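Local structure of D-aminoacyl-tRNA deacylase (Archaeoglobus fulgidus, 1YQE) at residues M5-Q18 with S43-L55. The protein probably hydrolyses D-aminoacyl-tRNAs of many kinds, with zinc as cofactor, recycling them to free tRNA and D-amino acids. Residues are numbered along the deposited sequence; the frame is centred on the assembly and turned at random.
Sequences MKLVVCSESDTAGQ and SDEFYIAETKERL. With POP (pyrophosphate 2-), chain B.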
loop_
_atom_site.group_PDB
_atom_site.type_symbol
_atom_site.label_atom_id
_atom_site.label_comp_id
_atom_site.label_asym_id
_atom_site.label_seq_id
_atom_site.Cartn_x
_atom_site.Cartn_y
_atom_site.Cartn_z
ATOM N N MET A 5 3.501 17.714 3.657
ATOM C CA MET A 5 2.441 17.062 4.403
ATOM C C MET A 5 1.884 15.833 3.703
ATOM O O MET A 5 1.952 15.711 2.479
ATOM C CB MET A 5 1.318 18.055 4.684
ATOM C CG MET A 5 1.798 19.297 5.397
ATOM S SD MET A 5 0.446 20.336 5.900
ATOM C CE MET A 5 0.229 19.787 7.583
ATOM N N LYS A 6 1.336 14.924 4.501
ATOM C CA LYS A 6 0.764 13.691 3.986
ATOM C C LYS A 6 -0.747 13.828 3.856
ATOM O O LYS A 6 -1.390 14.516 4.647
ATOM C CB LYS A 6 1.146 12.531 4.909
ATOM C CG LYS A 6 2.662 12.374 5.023
ATOM C CD LYS A 6 3.069 11.194 5.879
ATOM C CE LYS A 6 4.578 11.001 5.849
ATOM N NZ LYS A 6 5.301 12.114 6.521
ATOM N N LEU A 7 -1.307 13.171 2.845
ATOM C CA LEU A 7 -2.737 13.247 2.580
ATOM C C LEU A 7 -3.444 11.902 2.644
ATOM O O LEU A 7 -3.056 10.952 1.960
ATOM C CB LEU A 7 -2.964 13.857 1.191
ATOM C CG LEU A 7 -4.385 13.878 0.619
ATOM C CD1 LEU A 7 -5.295 14.719 1.492
ATOM C CD2 LEU A 7 -4.340 14.448 -0.800
ATOM N N VAL A 8 -4.479 11.831 3.471
ATOM C CA VAL A 8 -5.281 10.617 3.602
ATOM C C VAL A 8 -6.497 10.829 2.704
ATOM O O VAL A 8 -7.163 11.856 2.789
ATOM C CB VAL A 8 -5.735 10.399 5.059
ATOM C CG1 VAL A 8 -6.644 9.169 5.151
ATOM C CG2 VAL A 8 -4.520 10.221 5.950
ATOM N N VAL A 9 -6.770 9.864 1.834
ATOM C CA VAL A 9 -7.888 9.961 0.902
ATOM C C VAL A 9 -8.897 8.845 1.121
ATOM O O VAL A 9 -8.521 7.678 1.229
ATOM C CB VAL A 9 -7.393 9.868 -0.560
ATOM C CG1 VAL A 9 -8.580 9.814 -1.514
ATOM C CG2 VAL A 9 -6.492 11.048 -0.883
ATOM N N CYS A 10 -10.177 9.205 1.173
ATOM C CA CYS A 10 -11.244 8.225 1.356
ATOM C C CYS A 10 -12.427 8.513 0.435
ATOM O O CYS A 10 -12.529 9.594 -0.150
ATOM C CB CYS A 10 -11.721 8.203 2.812
ATOM S SG CYS A 10 -12.457 9.740 3.411
ATOM N N SER A 11 -13.313 7.531 0.308
ATOM C CA SER A 11 -14.494 7.659 -0.536
ATOM C C SER A 11 -15.723 7.958 0.321
ATOM O O SER A 11 -15.923 7.351 1.374
ATOM C CB SER A 11 -14.713 6.364 -1.324
ATOM O OG SER A 11 -15.815 6.475 -2.207
ATOM N N GLU A 12 -16.544 8.899 -0.133
ATOM C CA GLU A 12 -17.748 9.273 0.595
ATOM C C GLU A 12 -18.700 8.099 0.810
ATOM O O GLU A 12 -19.399 8.043 1.821
ATOM C CB GLU A 12 -18.465 10.416 -0.132
ATOM C CG GLU A 12 -17.765 11.763 0.044
ATOM C CD GLU A 12 -18.391 12.882 -0.770
ATOM O OE1 GLU A 12 -19.632 13.036 -0.728
ATOM O OE2 GLU A 12 -17.633 13.615 -1.445
ATOM N N SER A 13 -18.710 7.155 -0.125
ATOM C CA SER A 13 -19.589 5.994 -0.020
ATOM C C SER A 13 -18.940 4.742 0.564
ATOM O O SER A 13 -19.528 3.666 0.511
ATOM C CB SER A 13 -20.178 5.651 -1.393
ATOM O OG SER A 13 -19.158 5.378 -2.336
ATOM N N ASP A 14 -17.739 4.875 1.125
ATOM C CA ASP A 14 -17.050 3.727 1.714
ATOM C C ASP A 14 -17.150 3.761 3.236
ATOM O O ASP A 14 -16.526 4.598 3.889
ATOM C CB ASP A 14 -15.571 3.722 1.302
ATOM C CG ASP A 14 -14.848 2.438 1.709
ATOM O OD1 ASP A 14 -14.888 2.063 2.904
ATOM O OD2 ASP A 14 -14.231 1.805 0.825
ATOM N N THR A 15 -17.931 2.842 3.796
ATOM C CA THR A 15 -18.113 2.769 5.242
ATOM C C THR A 15 -16.789 2.701 6.010
ATOM O O THR A 15 -16.589 3.427 6.985
ATOM C CB THR A 15 -18.960 1.541 5.630
ATOM O OG1 THR A 15 -20.249 1.637 5.011
ATOM C CG2 THR A 15 -19.133 1.471 7.137
ATOM N N ALA A 16 -15.892 1.823 5.574
ATOM C CA ALA A 16 -14.597 1.678 6.233
ATOM C C ALA A 16 -13.824 2.989 6.146
ATOM O O ALA A 16 -13.299 3.482 7.146
ATOM C CB ALA A 16 -13.799 0.554 5.581
ATOM N N GLY A 17 -13.757 3.547 4.942
ATOM C CA GLY A 17 -13.051 4.800 4.751
ATOM C C GLY A 17 -13.606 5.910 5.627
ATOM O O GLY A 17 -12.850 6.702 6.193
ATOM N N GLN A 18 -14.930 5.969 5.741
ATOM C CA GLN A 18 -15.586 6.989 6.551
ATOM C C GLN A 18 -15.282 6.848 8.039
ATOM O O GLN A 18 -15.042 7.844 8.715
ATOM C CB GLN A 18 -17.103 6.954 6.330
ATOM C CG GLN A 18 -17.534 7.467 4.968
ATOM C CD GLN A 18 -17.079 8.890 4.733
ATOM O OE1 GLN A 18 -17.419 9.790 5.496
ATOM N NE2 GLN A 18 -16.299 9.104 3.680
ATOM N N SER A 43 -5.356 20.778 8.571
ATOM C CA SER A 43 -4.782 20.942 9.897
ATOM C C SER A 43 -3.291 21.140 9.670
ATOM O O SER A 43 -2.819 21.040 8.536
ATOM C CB SER A 43 -5.024 19.696 10.755
ATOM O OG SER A 43 -4.278 18.591 10.284
ATOM N N ASP A 44 -2.548 21.424 10.734
ATOM C CA ASP A 44 -1.109 21.624 10.606
ATOM C C ASP A 44 -0.353 20.311 10.790
ATOM O O ASP A 44 0.876 20.287 10.782
ATOM C CB ASP A 44 -0.619 22.646 11.634
ATOM C CG ASP A 44 -1.038 22.298 13.044
ATOM O OD1 ASP A 44 -0.882 21.124 13.443
ATOM O OD2 ASP A 44 -1.519 23.200 13.761
ATOM N N GLU A 45 -1.096 19.223 10.962
ATOM C CA GLU A 45 -0.500 17.906 11.153
ATOM C C GLU A 45 -0.506 17.157 9.820
ATOM O O GLU A 45 0.545 16.858 9.256
ATOM C CB GLU A 45 -1.301 17.124 12.199
ATOM C CG GLU A 45 -0.615 15.870 12.720
ATOM C CD GLU A 45 0.623 16.179 13.545
ATOM O OE1 GLU A 45 1.307 15.222 13.969
ATOM O OE2 GLU A 45 0.910 17.376 13.773
ATOM N N PHE A 46 -1.701 16.857 9.326
ATOM C CA PHE A 46 -1.846 16.161 8.055
ATOM C C PHE A 46 -3.157 16.579 7.393
ATOM O O PHE A 46 -3.948 17.307 7.986
ATOM C CB PHE A 46 -1.793 14.641 8.272
ATOM C CG PHE A 46 -2.889 14.105 9.144
ATOM C CD1 PHE A 46 -4.057 13.598 8.582
ATOM C CD2 PHE A 46 -2.755 14.100 10.531
ATOM C CE1 PHE A 46 -5.077 13.091 9.388
ATOM C CE2 PHE A 46 -3.767 13.598 11.344
ATOM C CZ PHE A 46 -4.933 13.090 10.772
ATOM N N TYR A 47 -3.374 16.120 6.164
ATOM C CA TYR A 47 -4.572 16.460 5.404
ATOM C C TYR A 47 -5.470 15.250 5.188
ATOM O O TYR A 47 -5.017 14.110 5.265
ATOM C CB TYR A 47 -4.183 16.998 4.029
ATOM C CG TYR A 47 -3.464 18.325 4.025
ATOM C CD1 TYR A 47 -2.634 18.678 2.962
ATOM C CD2 TYR A 47 -3.653 19.256 5.049
ATOM C CE1 TYR A 47 -2.015 19.919 2.915
ATOM C CE2 TYR A 47 -3.036 20.504 5.006
ATOM C CZ TYR A 47 -2.221 20.827 3.935
ATOM O OH TYR A 47 -1.615 22.062 3.877
ATOM N N ILE A 48 -6.744 15.515 4.910
ATOM C CA ILE A 48 -7.718 14.469 4.622
ATOM C C ILE A 48 -8.557 14.971 3.451
ATOM O O ILE A 48 -8.952 16.139 3.415
ATOM C CB ILE A 48 -8.675 14.193 5.803
ATOM C CG1 ILE A 48 -7.897 13.706 7.027
ATOM C CG2 ILE A 48 -9.707 13.138 5.388
ATOM C CD1 ILE A 48 -8.770 13.464 8.255
ATOM N N ALA A 49 -8.824 14.099 2.488
ATOM C CA ALA A 49 -9.626 14.487 1.338
ATOM C C ALA A 49 -10.698 13.442 1.091
ATOM O O ALA A 49 -10.428 12.238 1.105
ATOM C CB ALA A 49 -8.749 14.645 0.100
ATOM N N GLU A 50 -11.916 13.915 0.865
ATOM C CA GLU A 50 -13.045 13.041 0.614
ATOM C C GLU A 50 -13.484 13.254 -0.830
ATOM O O GLU A 50 -13.575 14.389 -1.299
ATOM C CB GLU A 50 -14.176 13.389 1.581
ATOM C CG GLU A 50 -15.113 12.249 1.898
ATOM C CD GLU A 50 -15.898 12.488 3.178
ATOM O OE1 GLU A 50 -16.684 11.602 3.566
ATOM O OE2 GLU A 50 -15.726 13.561 3.797
ATOM N N THR A 51 -13.735 12.158 -1.535
ATOM C CA THR A 51 -14.162 12.222 -2.926
ATOM C C THR A 51 -15.354 11.294 -3.115
ATOM O O THR A 51 -15.514 10.328 -2.371
ATOM C CB THR A 51 -13.034 11.779 -3.878
ATOM O OG1 THR A 51 -13.484 11.881 -5.234
ATOM C CG2 THR A 51 -12.632 10.331 -3.597
ATOM N N LYS A 52 -16.195 11.593 -4.099
ATOM C CA LYS A 52 -17.361 10.763 -4.367
ATOM C C LYS A 52 -16.999 9.648 -5.338
ATOM O O LYS A 52 -17.806 8.768 -5.619
ATOM C CB LYS A 52 -18.510 11.609 -4.935
ATOM C CG LYS A 52 -19.153 12.541 -3.906
ATOM C CD LYS A 52 -20.467 13.140 -4.404
ATOM C CE LYS A 52 -20.242 14.183 -5.490
ATOM N NZ LYS A 52 -19.514 15.373 -4.967
ATOM N N GLU A 53 -15.773 9.686 -5.839
ATOM C CA GLU A 53 -15.309 8.672 -6.777
ATOM C C GLU A 53 -14.942 7.368 -6.085
ATOM O O GLU A 53 -14.517 7.356 -4.927
ATOM C CB GLU A 53 -14.073 9.161 -7.527
ATOM C CG GLU A 53 -14.252 10.444 -8.305
ATOM C CD GLU A 53 -12.966 10.868 -8.978
ATOM O OE1 GLU A 53 -12.953 11.930 -9.634
ATOM O OE2 GLU A 53 -11.963 10.136 -8.849
ATOM N N ARG A 54 -15.115 6.268 -6.808
ATOM C CA ARG A 54 -14.741 4.955 -6.306
ATOM C C ARG A 54 -13.215 4.998 -6.436
ATOM O O ARG A 54 -12.697 5.285 -7.513
ATOM C CB ARG A 54 -15.330 3.874 -7.215
ATOM C CG ARG A 54 -14.938 2.461 -6.857
ATOM C CD ARG A 54 -15.549 2.020 -5.541
ATOM N NE ARG A 54 -15.331 0.597 -5.296
ATOM C CZ ARG A 54 -15.733 -0.367 -6.116
ATOM N NH1 ARG A 54 -16.373 -0.061 -7.235
ATOM N NH2 ARG A 54 -15.502 -1.637 -5.815
ATOM N N LEU A 55 -12.497 4.734 -5.351
ATOM C CA LEU A 55 -11.035 4.801 -5.382
ATOM C C LEU A 55 -10.324 4.006 -6.479
ATOM O O LEU A 55 -9.422 4.530 -7.124
ATOM C CB LEU A 55 -10.457 4.421 -4.013
ATOM C CG LEU A 55 -10.929 5.297 -2.844
ATOM C CD1 LEU A 55 -10.155 4.937 -1.584
ATOM C CD2 LEU A 55 -10.734 6.766 -3.184
HETATM P P1 POP B . -13.430 -2.804 -3.768
HETATM O O1 POP B . -14.514 -3.838 -3.514
HETATM O O2 POP B . -13.959 -1.431 -3.334
HETATM O O3 POP B . -13.075 -2.722 -5.245
HETATM O O POP B . -12.081 -3.085 -2.839
HETATM P P2 POP B . -10.974 -4.290 -3.131
HETATM O O4 POP B . -11.361 -5.188 -4.275
HETATM O O5 POP B . -10.799 -5.106 -1.893
HETATM O O6 POP B . -9.613 -3.474 -3.397
HETATM O O HOH W 1 1.552 15.018 7.399
#
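Leu7 and Ala49 mark the tight middle of this strand pair: with CG anti to the backbone N (chi1 173°), Leu7 sends CD1 across to within 3.7 Å of Ala49 CB, and the same methyl also rests against Tyr47 CB. Met5 packs closely too, its SD approaching the CZ side of the Tyr47 ring obliquely, 3.3 Å from CZ, a Met-aromatic contact. Six backbone hydrogen bonds join the segments, from Tyr47 N-Lys6 O to Glu12 N-Thr51 O. Strands 6-11 and 47-51 thus lie parallel as neighbours in the mixed eight-stranded sheet, where strand 73-81 flanks 6-11 on its other edge. On the face bearing Cys10 and Glu50, the Gln18 amide, bent back at chi2 from the first turn of helix 15-24, lies nearly parallel to the Glu50 carboxylate plane (15° apart). Its NE2 donates to Ser11 O (2.9 Å); its 2.5 Å approach to Glu50 OE1 is improbably short and doubtful. A leucine in place of Gln18 would probably leave Ser11 O without its side-chain donor. The solvent side is looser: Glu12 OE2 stays 4.4 Å from NZ of exposed Lys52, too far for a salt bridge. Beyond Lys52, Arg54 NE and NH2 both donate to pyrophosphate O2.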